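Local coordinates for protein beta-galactosidase (Trichoderma reesei, PDB 3OG2) that probably hydrolyses terminal non-reducing beta-D-galactose residues of beta-D-galactosides, as a secreted fungal glycoside hydrolase of family 35, at residues A[470-475]-A[482-487]; A[459-464]-A[474-479]. All coordinates share one frame; numbering follows the deposited sequence.

Contact 1. Residues A[470-475]-A[482-487]; sequences EIFTWN and VLVLYG
E470 and Y486 meet near the open end of an antiparallel beta hairpin, strands 470-476 and 481-487, at the margin of a five-stranded mixed sheet in domain 2. In Y486, chi1 (67°) puts CG between the backbone N and the carbonyl carbon. One face of its ring receives E470 CB, which sits 3.9 Å from the ring centroid, displaced toward the rim at CZ, in a CH-pi contact. CB of F472 closes in beside the same ring, 3.9 Å from Y486 CD1.

Between I471 and T473 the register slips by one residue, a beta bulge. V484 answers both residues of the slip: its O takes the amide of F472, and V484 N donates to T473 O (2.9 Å), nearly straight at 169°. F472 is the extra residue of the bulge: its CB rests on V484 CG1, while its ring leads off toward L364 and Q367 of helix 357-370. T473 CG2 meets V484 CG2 on the face that also carries E470 and Y486.

On the other face I471, L483, L485 and W474 interlock. L485 lies alongside I471, with L485 CD2 3.7 Å from I471 CG1. I471 CG2 faces L483 CD1, and L483 CD1 also lies 3.8 Å from W474 CB. V454 and Y457 of strand 450-459 cover I471. The carboxylate of E470 holds K309 in a salt bridge through OE2, whereas OE1 accepts a hydrogen bond from a water that also donates to Y486 O. A second water accepts from Y486 OH (2.6 Å) and donates to I471 O.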
loop_
_atom_site.group_PDB
_atom_site.type_symbol
_atom_site.label_atom_id
_atom_site.label_comp_id
_atom_site.label_asym_id
_atom_site.label_seq_id
_atom_site.Cartn_x
_atom_site.Cartn_y
_atom_site.Cartn_z
ATOM N N GLU A 470 -25.917 -7.909 11.881
ATOM C CA GLU A 470 -25.347 -6.834 11.094
ATOM C C GLU A 470 -25.850 -6.870 9.671
ATOM O O GLU A 470 -26.201 -7.917 9.127
ATOM C CB GLU A 470 -23.806 -6.961 11.190
ATOM C CG GLU A 470 -23.389 -6.637 12.650
ATOM C CD GLU A 470 -21.898 -6.536 12.843
ATOM O OE1 GLU A 470 -21.217 -7.606 12.894
ATOM O OE2 GLU A 470 -21.431 -5.367 12.944
ATOM N N ILE A 471 -25.923 -5.696 9.075
ATOM C CA ILE A 471 -26.410 -5.563 7.714
ATOM C C ILE A 471 -25.231 -5.633 6.763
ATOM O O ILE A 471 -24.242 -4.910 6.939
ATOM C CB ILE A 471 -27.113 -4.210 7.561
ATOM C CG1 ILE A 471 -28.409 -4.176 8.353
ATOM C CG2 ILE A 471 -27.422 -3.882 6.093
ATOM C CD1 ILE A 471 -28.514 -3.220 9.447
ATOM N N PHE A 472 -25.308 -6.515 5.797
ATOM C CA PHE A 472 -24.326 -6.580 4.705
ATOM C C PHE A 472 -24.744 -5.621 3.589
ATOM O O PHE A 472 -23.979 -4.761 3.160
ATOM C CB PHE A 472 -24.172 -8.037 4.211
ATOM C CG PHE A 472 -23.311 -8.050 2.966
ATOM C CD1 PHE A 472 -21.931 -7.806 3.069
ATOM C CD2 PHE A 472 -23.857 -8.294 1.720
ATOM C CE1 PHE A 472 -21.147 -7.815 1.927
ATOM C CE2 PHE A 472 -23.057 -8.295 0.575
ATOM C CZ PHE A 472 -21.693 -8.075 0.674
ATOM N N THR A 473 -25.975 -5.747 3.103
ATOM C CA THR A 473 -26.479 -4.844 2.073
ATOM C C THR A 473 -27.985 -4.914 2.051
ATOM O O THR A 473 -28.594 -5.834 2.667
ATOM C CB THR A 473 -25.898 -5.186 0.681
ATOM O OG1 THR A 473 -26.083 -4.059 -0.187
ATOM C CG2 THR A 473 -26.597 -6.389 0.036
ATOM N N TRP A 474 -28.592 -3.986 1.334
ATOM C CA TRP A 474 -30.022 -4.148 1.014
ATOM C C TRP A 474 -30.242 -3.351 -0.264
ATOM O O TRP A 474 -29.466 -2.426 -0.537
ATOM C CB TRP A 474 -30.949 -3.673 2.136
ATOM C CG TRP A 474 -30.844 -2.204 2.404
ATOM C CD1 TRP A 474 -30.015 -1.619 3.323
ATOM C CD2 TRP A 474 -31.560 -1.145 1.766
ATOM N NE1 TRP A 474 -30.167 -0.254 3.293
ATOM C CE2 TRP A 474 -31.103 0.064 2.350
ATOM C CE3 TRP A 474 -32.527 -1.129 0.745
ATOM C CZ2 TRP A 474 -31.616 1.278 1.931
ATOM C CZ3 TRP A 474 -33.042 0.099 0.326
ATOM C CH2 TRP A 474 -32.564 1.290 0.939
ATOM N N ASN A 475 -31.273 -3.710 -1.036
ATOM C CA ASN A 475 -31.641 -2.880 -2.162
ATOM C C ASN A 475 -33.101 -3.143 -2.495
ATOM O O ASN A 475 -33.660 -4.198 -2.222
ATOM C CB ASN A 475 -30.741 -3.159 -3.405
ATOM C CG ASN A 475 -30.635 -1.878 -4.218
ATOM O OD1 ASN A 475 -31.472 -0.916 -4.118
ATOM N ND2 ASN A 475 -29.593 -1.722 -4.976
ATOM N N VAL A 482 -34.565 -6.610 -1.030
ATOM C CA VAL A 482 -33.734 -7.652 -0.451
ATOM C C VAL A 482 -32.906 -7.066 0.656
ATOM O O VAL A 482 -32.343 -5.959 0.485
ATOM C CB VAL A 482 -32.827 -8.223 -1.554
ATOM C CG1 VAL A 482 -31.719 -9.053 -0.932
ATOM C CG2 VAL A 482 -33.663 -9.046 -2.506
ATOM N N LEU A 483 -32.800 -7.758 1.780
ATOM C CA LEU A 483 -31.969 -7.375 2.914
ATOM C C LEU A 483 -31.091 -8.591 3.263
ATOM O O LEU A 483 -31.635 -9.699 3.335
ATOM C CB LEU A 483 -32.872 -7.030 4.102
ATOM C CG LEU A 483 -32.178 -6.803 5.437
ATOM C CD1 LEU A 483 -31.242 -5.589 5.401
ATOM C CD2 LEU A 483 -33.235 -6.611 6.540
ATOM N N VAL A 484 -29.800 -8.410 3.416
ATOM C CA VAL A 484 -28.877 -9.487 3.785
ATOM C C VAL A 484 -28.312 -9.141 5.149
ATOM O O VAL A 484 -27.673 -8.071 5.302
ATOM C CB VAL A 484 -27.739 -9.644 2.765
ATOM C CG1 VAL A 484 -26.832 -10.815 3.186
ATOM C CG2 VAL A 484 -28.323 -9.838 1.361
ATOM N N LEU A 485 -28.557 -10.026 6.108
ATOM C CA LEU A 485 -28.125 -9.861 7.496
ATOM C C LEU A 485 -27.152 -10.995 7.857
ATOM O O LEU A 485 -27.307 -12.123 7.306
ATOM C CB LEU A 485 -29.322 -10.010 8.463
ATOM C CG LEU A 485 -30.435 -8.978 8.286
ATOM C CD1 LEU A 485 -31.561 -9.254 9.275
ATOM C CD2 LEU A 485 -29.870 -7.575 8.505
ATOM N N TYR A 486 -26.209 -10.722 8.739
ATOM C CA TYR A 486 -25.314 -11.807 9.118
ATOM C C TYR A 486 -24.934 -11.740 10.589
ATOM O O TYR A 486 -24.947 -10.700 11.252
ATOM C CB TYR A 486 -24.021 -11.858 8.246
ATOM C CG TYR A 486 -23.116 -10.644 8.492
ATOM C CD1 TYR A 486 -23.355 -9.455 7.805
ATOM C CD2 TYR A 486 -22.064 -10.667 9.396
ATOM C CE1 TYR A 486 -22.542 -8.342 8.022
ATOM C CE2 TYR A 486 -21.261 -9.573 9.633
ATOM C CZ TYR A 486 -21.513 -8.393 8.926
ATOM O OH TYR A 486 -20.703 -7.281 9.161
ATOM N N GLY A 487 -24.570 -12.937 11.106
ATOM C CA GLY A 487 -23.961 -13.059 12.440
ATOM C C GLY A 487 -22.804 -14.036 12.377
ATOM O O GLY A 487 -22.735 -14.876 11.480
HETATM O O HOH W 1 -22.593 -9.957 13.196
HETATM O O HOH W 2 -21.701 -5.047 8.264
#

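Contact 2. Residues A[459-464]-A[474-479]; sequences VGKFTL and WNEFAE
V459 and the main chain of G460 lie over one face of the W474 indole, and apolar contact carries most of this meeting. The CA of V459 stands 3.9 Å from the centroid of the six-membered ring, only 7° off its normal, a CH-pi contact centred on the ring. Its CG1, anti to the backbone N (chi1 -175°), reaches the root of the indole and lies 3.8 Å from W474 CB. Farther out, the amide N of G460 settles over the far end of the six-membered ring, 3.2 Å from W474 CZ3 and about as near CH2. The indole is thus overlaid by V459 and G460 backbone atoms as well as by the V459 side chain, while its NE1 is hydrogen-bonded to V371 O.

Polar contact is slight and lies at the exposed end. E476 extends its chain toward the turn, and a water accepts from K461 N at 2.7 Å and donates weakly to E476 OE1. K461 and E476 have opposite charges, but K461 NZ stays 5.1 Å from E476 OE1, so any attraction between them is probably modest.

Within 459-464 the backbone is closed by two bonds, V459 N to F462 O (2.8 Å) and F462 N to V459 O. G460, with a positive phi of 68°, occupies the second position of the turn. Here the tip of the hairpin formed by strands 450-459 and 462-467, a type II' beta turn, packs on a tryptophan from a neighbouring sheet.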
loop_
_atom_site.group_PDB
_atom_site.type_symbol
_atom_site.label_atom_id
_atom_site.label_comp_id
_atom_site.label_asym_id
_atom_site.label_seq_id
_atom_site.Cartn_x
_atom_site.Cartn_y
_atom_site.Cartn_z
ATOM N N VAL A 459 -35.001 0.383 5.214
ATOM C CA VAL A 459 -34.702 -0.569 4.173
ATOM C C VAL A 459 -35.656 -0.293 3.023
ATOM O O VAL A 459 -36.676 -0.963 2.772
ATOM C CB VAL A 459 -34.804 -2.013 4.665
ATOM C CG1 VAL A 459 -34.370 -3.010 3.573
ATOM C CG2 VAL A 459 -33.946 -2.225 5.926
ATOM N N GLY A 460 -35.426 0.783 2.281
ATOM C CA GLY A 460 -36.367 1.167 1.214
ATOM C C GLY A 460 -37.676 1.621 1.836
ATOM O O GLY A 460 -37.768 2.493 2.706
ATOM N N LYS A 461 -38.742 0.988 1.371
ATOM C CA LYS A 461 -40.045 1.294 1.955
ATOM C C LYS A 461 -40.245 0.600 3.286
ATOM O O LYS A 461 -41.272 0.948 3.880
ATOM C CB LYS A 461 -41.117 0.904 0.914
ATOM C CG LYS A 461 -41.016 1.941 -0.207
ATOM C CD LYS A 461 -42.056 1.911 -1.279
ATOM C CE LYS A 461 -41.638 2.774 -2.472
ATOM N NZ LYS A 461 -41.614 4.230 -2.114
ATOM N N PHE A 462 -39.396 -0.277 3.723
ATOM C CA PHE A 462 -39.594 -1.051 4.927
ATOM C C PHE A 462 -38.734 -0.424 6.000
ATOM O O PHE A 462 -37.803 0.345 5.686
ATOM C CB PHE A 462 -39.150 -2.499 4.710
ATOM C CG PHE A 462 -39.985 -3.173 3.645
ATOM C CD1 PHE A 462 -39.614 -3.166 2.316
ATOM C CD2 PHE A 462 -41.189 -3.789 4.001
ATOM C CE1 PHE A 462 -40.411 -3.792 1.344
ATOM C CE2 PHE A 462 -42.022 -4.419 3.075
ATOM C CZ PHE A 462 -41.612 -4.386 1.724
ATOM N N THR A 463 -39.065 -0.774 7.258
ATOM C CA THR A 463 -38.183 -0.291 8.333
ATOM C C THR A 463 -37.869 -1.398 9.308
ATOM O O THR A 463 -38.811 -2.115 9.706
ATOM C CB THR A 463 -38.826 0.849 9.134
ATOM O OG1 THR A 463 -39.224 1.885 8.223
ATOM C CG2 THR A 463 -37.826 1.426 10.147
ATOM N N LEU A 464 -36.581 -1.536 9.609
ATOM C CA LEU A 464 -36.225 -2.416 10.718
ATOM C C LEU A 464 -36.413 -1.656 12.010
ATOM O O LEU A 464 -35.660 -0.701 12.252
ATOM C CB LEU A 464 -34.756 -2.855 10.738
ATOM C CG LEU A 464 -34.350 -3.684 9.529
ATOM C CD1 LEU A 464 -32.847 -3.949 9.503
ATOM C CD2 LEU A 464 -35.058 -5.018 9.567
ATOM N N TRP A 474 -28.592 -3.986 1.334
ATOM C CA TRP A 474 -30.022 -4.148 1.014
ATOM C C TRP A 474 -30.242 -3.351 -0.264
ATOM O O TRP A 474 -29.466 -2.426 -0.537
ATOM C CB TRP A 474 -30.949 -3.673 2.136
ATOM C CG TRP A 474 -30.844 -2.204 2.404
ATOM C CD1 TRP A 474 -30.015 -1.619 3.323
ATOM C CD2 TRP A 474 -31.560 -1.145 1.766
ATOM N NE1 TRP A 474 -30.167 -0.254 3.293
ATOM C CE2 TRP A 474 -31.103 0.064 2.350
ATOM C CE3 TRP A 474 -32.527 -1.129 0.745
ATOM C CZ2 TRP A 474 -31.616 1.278 1.931
ATOM C CZ3 TRP A 474 -33.042 0.099 0.326
ATOM C CH2 TRP A 474 -32.564 1.290 0.939
ATOM N N ASN A 475 -31.273 -3.710 -1.036
ATOM C CA ASN A 475 -31.641 -2.880 -2.162
ATOM C C ASN A 475 -33.101 -3.143 -2.495
ATOM O O ASN A 475 -33.660 -4.198 -2.222
ATOM C CB ASN A 475 -30.741 -3.159 -3.405
ATOM C CG ASN A 475 -30.635 -1.878 -4.218
ATOM O OD1 ASN A 475 -31.472 -0.916 -4.118
ATOM N ND2 ASN A 475 -29.593 -1.722 -4.976
ATOM N N GLU A 476 -33.713 -2.128 -3.083
ATOM C CA GLU A 476 -35.070 -2.169 -3.626
ATOM C C GLU A 476 -34.948 -2.509 -5.109
ATOM O O GLU A 476 -34.484 -1.681 -5.880
ATOM C CB GLU A 476 -35.742 -0.816 -3.393
ATOM C CG GLU A 476 -37.171 -0.888 -3.968
ATOM C CD GLU A 476 -38.066 0.261 -3.606
ATOM O OE1 GLU A 476 -37.769 0.972 -2.625
ATOM O OE2 GLU A 476 -39.075 0.395 -4.318
ATOM N N PHE A 477 -35.349 -3.687 -5.550
ATOM C CA PHE A 477 -35.374 -4.136 -6.922
ATOM C C PHE A 477 -36.792 -3.955 -7.445
ATOM O O PHE A 477 -37.714 -3.540 -6.745
ATOM C CB PHE A 477 -34.936 -5.594 -7.012
ATOM C CG PHE A 477 -33.525 -5.790 -6.503
ATOM C CD1 PHE A 477 -32.473 -5.259 -7.200
ATOM C CD2 PHE A 477 -33.245 -6.489 -5.329
ATOM C CE1 PHE A 477 -31.181 -5.406 -6.728
ATOM C CE2 PHE A 477 -31.952 -6.673 -4.889
ATOM C CZ PHE A 477 -30.884 -6.160 -5.605
ATOM N N ALA A 478 -36.988 -4.253 -8.718
ATOM C CA ALA A 478 -38.306 -3.849 -9.244
ATOM C C ALA A 478 -39.447 -4.650 -8.628
ATOM O O ALA A 478 -40.589 -4.189 -8.578
ATOM C CB ALA A 478 -38.258 -3.945 -10.750
ATOM N N GLU A 479 -39.228 -5.850 -8.111
ATOM C CA GLU A 479 -40.324 -6.723 -7.691
ATOM C C GLU A 479 -40.211 -7.123 -6.227
ATOM O O GLU A 479 -41.111 -7.680 -5.593
ATOM C CB GLU A 479 -40.305 -7.915 -8.649
ATOM C CG GLU A 479 -39.096 -8.799 -8.634
ATOM C CD GLU A 479 -37.787 -8.292 -9.185
ATOM O OE1 GLU A 479 -37.273 -7.219 -8.823
ATOM O OE2 GLU A 479 -37.173 -8.987 -10.039
HETATM O O HOH W 3 -38.537 -0.905 -0.578
#

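Contacts 1 and 2 lie about 11 Å apart between centres, both within domain 2 of the beta-galactosidase. In chain order, 459-464 comes first, followed by 470-475, the overlapping 474-479 and finally 482-487. W474 and N475 belong to both contacts. Contact 1 pairs strands 470-476 and 481-487 within the five-stranded mixed sheet; contact 2 brings that sheet against a turn of the eight-stranded antiparallel one. L483 CD2 and L464 CD2, 3.9 Å apart, add a further touch between the sheets. Consecutive hairpins thus bring together two sheets within this region of the chain, away from the galactose-binding residues.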